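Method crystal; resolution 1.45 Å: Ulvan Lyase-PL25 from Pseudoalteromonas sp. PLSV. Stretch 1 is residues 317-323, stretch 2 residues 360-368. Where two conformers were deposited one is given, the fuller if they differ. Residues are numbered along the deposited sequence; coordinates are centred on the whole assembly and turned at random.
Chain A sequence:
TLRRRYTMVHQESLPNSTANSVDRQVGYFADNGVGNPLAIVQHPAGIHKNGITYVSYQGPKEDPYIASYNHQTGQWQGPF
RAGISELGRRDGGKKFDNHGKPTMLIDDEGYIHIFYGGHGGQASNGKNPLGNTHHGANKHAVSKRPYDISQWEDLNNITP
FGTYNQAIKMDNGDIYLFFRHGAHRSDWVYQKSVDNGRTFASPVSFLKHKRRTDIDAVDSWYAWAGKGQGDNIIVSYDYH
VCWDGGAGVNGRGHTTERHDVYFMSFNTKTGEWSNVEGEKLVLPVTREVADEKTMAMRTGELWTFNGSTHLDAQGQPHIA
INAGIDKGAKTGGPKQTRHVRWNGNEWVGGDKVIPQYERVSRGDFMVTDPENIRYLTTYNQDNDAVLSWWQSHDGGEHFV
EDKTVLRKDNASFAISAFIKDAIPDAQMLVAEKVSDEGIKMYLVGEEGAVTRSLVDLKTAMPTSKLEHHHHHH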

# COMPACT_ATOMS: atom_id res chain seq x y z
N PRO A 317 4.77 -5.08 17.60
CA PRO A 317 4.29 -5.13 16.22
C PRO A 317 3.41 -6.33 15.91
O PRO A 317 3.67 -7.46 16.33
N HIS A 318 2.38 -6.04 15.13
CA HIS A 318 1.51 -6.99 14.47
C HIS A 318 1.68 -6.82 12.96
O HIS A 318 1.92 -5.70 12.46
N ILE A 319 1.54 -7.92 12.24
CA ILE A 319 1.80 -7.96 10.81
C ILE A 319 0.69 -8.73 10.12
O ILE A 319 0.31 -9.83 10.56
N ALA A 320 0.19 -8.17 9.02
CA ALA A 320 -0.66 -8.89 8.08
C ALA A 320 0.21 -9.34 6.92
O ALA A 320 0.91 -8.52 6.31
N ILE A 321 0.19 -10.63 6.63
CA ILE A 321 0.96 -11.20 5.53
C ILE A 321 0.03 -12.11 4.74
O ILE A 321 -0.63 -12.97 5.32
N ASN A 322 -0.03 -11.93 3.42
CA ASN A 322 -0.81 -12.86 2.62
C ASN A 322 0.08 -13.98 2.13
O ASN A 322 1.23 -13.74 1.75
N ALA A 323 -0.44 -15.19 2.12
CA ALA A 323 0.34 -16.31 1.62
C ALA A 323 -0.59 -17.38 1.08
O ALA A 323 -1.76 -17.47 1.48
N VAL A 360 -8.78 -15.72 -2.70
CA VAL A 360 -8.01 -14.52 -2.45
C VAL A 360 -8.66 -13.71 -1.33
O VAL A 360 -9.86 -13.42 -1.38
N SER A 361 -7.88 -13.32 -0.33
CA SER A 361 -8.35 -12.35 0.64
C SER A 361 -7.27 -11.31 0.89
O SER A 361 -6.08 -11.61 0.80
N ARG A 362 -7.70 -10.09 1.18
CA ARG A 362 -6.82 -8.97 1.50
C ARG A 362 -7.47 -8.16 2.61
O ARG A 362 -8.69 -8.15 2.73
N GLY A 363 -6.68 -7.46 3.40
CA GLY A 363 -7.30 -6.63 4.42
C GLY A 363 -6.25 -5.88 5.21
O GLY A 363 -5.10 -6.30 5.29
N ASP A 364 -6.68 -4.77 5.79
CA ASP A 364 -5.88 -4.05 6.78
C ASP A 364 -6.55 -4.24 8.13
O ASP A 364 -7.71 -4.67 8.23
N PHE A 365 -5.82 -3.93 9.20
CA PHE A 365 -6.32 -4.22 10.53
C PHE A 365 -6.00 -3.09 11.48
O PHE A 365 -5.13 -2.25 11.23
N MET A 366 -6.73 -3.07 12.58
CA MET A 366 -6.50 -2.20 13.72
C MET A 366 -6.30 -3.09 14.94
O MET A 366 -6.95 -4.12 15.07
N VAL A 367 -5.43 -2.67 15.84
CA VAL A 367 -5.14 -3.42 17.04
C VAL A 367 -5.06 -2.45 18.21
O VAL A 367 -4.53 -1.34 18.07
N THR A 368 -5.62 -2.85 19.35
CA THR A 368 -5.59 -2.05 20.56
C THR A 368 -4.77 -2.83 21.57
O THR A 368 -3.54 -2.84 21.49

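The two stretches meet as nearly antiparallel strands joined through their side chains rather than their backbones, with an aromatic and aliphatic zone at one end and a polar, water-bridged zone at the other. The axes of strands 317-323 and 362-367 approach to 8.0 Å and their N-to-C directions differ by 169°. No direct hydrogen bond crosses between the stretches, and the nearest CA atoms lie 7.2 Å apart in the pairs Ala320 CA to Asp364 CA and Asn322 CA to Arg362 CA, too far for adjacent strands of one sheet. The contact is modest, burying 341 Å² over both sides.

Strand alternation selects the residues of the first stretch: the CA-to-CB bonds of His318, Ala320 and Asn322 point toward the second stretch, whereas those of Pro317, Ile319 and Ala323 point away. From the other side, Phe365 and Val367 point toward the first stretch, and Met366 between them is out of reach.

Phe365 has the largest covered area, 69 Å², just ahead of His318 at 68 Å². With chi1 at 67° (p) and chi2 at -85°, its ring extends to the first strand and touches backbone as well as side chains. His318 O lies at the ring edge, near its plane, 3.5 Å from Phe365 CZ, a placement that faces the carbonyl oxygen toward the ring's C-H periphery rather than its pi cloud. Further along the same ring, Phe365 CE1 is 3.9 Å from Ala320 CB, an apolar contact; the ring also reaches the backbone here, with Ala320 N 3.7 Å from Phe365 CE1.

His318 is an m rotamer, chi1 -67° and chi2 -121°. Its CB lies 3.6 Å from Phe365 CE2, while its imidazole continues to Val367. There Val367, chi1 53° (p), places CG2 over one face of the ring, 3.8 Å from the His318 ring centroid and 17° off the normal, the geometry of a CH-pi contact. Both imidazole nitrogens are hydrogen-bonded elsewhere in the structure, so the ring can offer its face to a methyl group without leaving its polar atoms unsatisfied.

At the polar end, Asn322 adopts chi1 -56° (m) and chi2 -76°. Its OD1 sits 3.1 Å from Ser361 O, but both are acceptors, so their closeness is not a hydrogen bond. The cross-strand polar link is instead water 1, which accepts from Asn322 ND2 at 3.0 Å and from Gly363 N at 3.1 Å, bridging a side-chain amide to the facing backbone.

Arg362 starts sideways, but its chain, chi1 -64° (m), chi2 -69° (m) and chi3 -176° (t), brings CD to 3.6 Å from Asn322 ND2. Its NH1 donates to Ser361 O at 2.8 Å with an N-H...acceptor angle of 151°, supplying that carbonyl with the donor that Asn322 OD1 cannot provide. Asp364 points away, and its OD1 accepts a weak hydrogen bond from Phe365 N at 2.9 Å.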

# COMPACT_ATOMS: atom_id res chain seq x y z
CB PRO A 317 5.57 -5.19 15.40
CG PRO A 317 6.54 -5.85 16.30
CD PRO A 317 6.23 -5.29 17.67
CB HIS A 318 0.07 -6.70 14.83
CG HIS A 318 -0.26 -6.94 16.26
ND1 HIS A 318 -1.23 -7.84 16.64
CD2 HIS A 318 0.24 -6.42 17.40
CE1 HIS A 318 -1.31 -7.86 17.96
NE2 HIS A 318 -0.43 -6.99 18.44
CB ILE A 319 3.15 -8.65 10.53
CG1 ILE A 319 4.31 -7.84 11.15
CG2 ILE A 319 3.38 -8.82 9.04
CD1 ILE A 319 5.65 -8.53 11.06
CB ALA A 320 -1.78 -8.00 7.56
CB ILE A 321 2.20 -11.96 6.03
CG1 ILE A 321 3.02 -12.55 4.88
CG2 ILE A 321 1.83 -13.02 7.06
CD1 ILE A 321 3.58 -11.50 3.92
CB ASN A 322 -1.47 -12.15 1.44
CG ASN A 322 -2.32 -10.99 1.88
OD1 ASN A 322 -3.43 -11.18 2.39
ND2 ASN A 322 -1.80 -9.79 1.74
CB ALA A 323 1.22 -16.90 2.73
CB VAL A 360 -7.90 -13.66 -3.72
CG1 VAL A 360 -7.15 -12.37 -3.42
CG2 VAL A 360 -7.25 -14.44 -4.86
CB SER A 361 -8.78 -12.97 1.97
OG SER A 361 -7.69 -13.66 2.56
CB ARG A 362 -6.61 -8.05 0.28
CG ARG A 362 -5.91 -8.70 -0.89
CD ARG A 362 -4.45 -9.01 -0.59
NE ARG A 362 -3.81 -9.54 -1.78
CZ ARG A 362 -3.67 -10.84 -2.06
NH1 ARG A 362 -4.13 -11.77 -1.24
NH2 ARG A 362 -3.08 -11.20 -3.19
CB ASP A 364 -5.79 -2.56 6.40
CG ASP A 364 -4.64 -1.81 7.07
OD1 ASP A 364 -3.78 -2.43 7.75
OD2 ASP A 364 -4.57 -0.58 6.88
CB PHE A 365 -5.75 -5.54 11.09
CG PHE A 365 -4.26 -5.48 11.36
CD1 PHE A 365 -3.34 -5.73 10.36
CD2 PHE A 365 -3.79 -5.15 12.63
CE1 PHE A 365 -1.97 -5.66 10.64
CE2 PHE A 365 -2.45 -5.08 12.89
CZ PHE A 365 -1.55 -5.34 11.91
CB MET A 366 -7.70 -1.31 13.95
CG MET A 366 -8.00 -0.37 12.79
SD MET A 366 -9.39 0.71 13.11
CE MET A 366 -10.60 -0.45 13.71
CB VAL A 367 -3.84 -4.25 16.89
CG1 VAL A 367 -2.68 -3.37 16.44
CG2 VAL A 367 -3.52 -4.97 18.17
CB THR A 368 -7.02 -1.72 21.01
OG1 THR A 368 -7.75 -2.94 21.20
CG2 THR A 368 -7.73 -0.88 19.95
O HOH W 1 -3.60 -7.56 2.78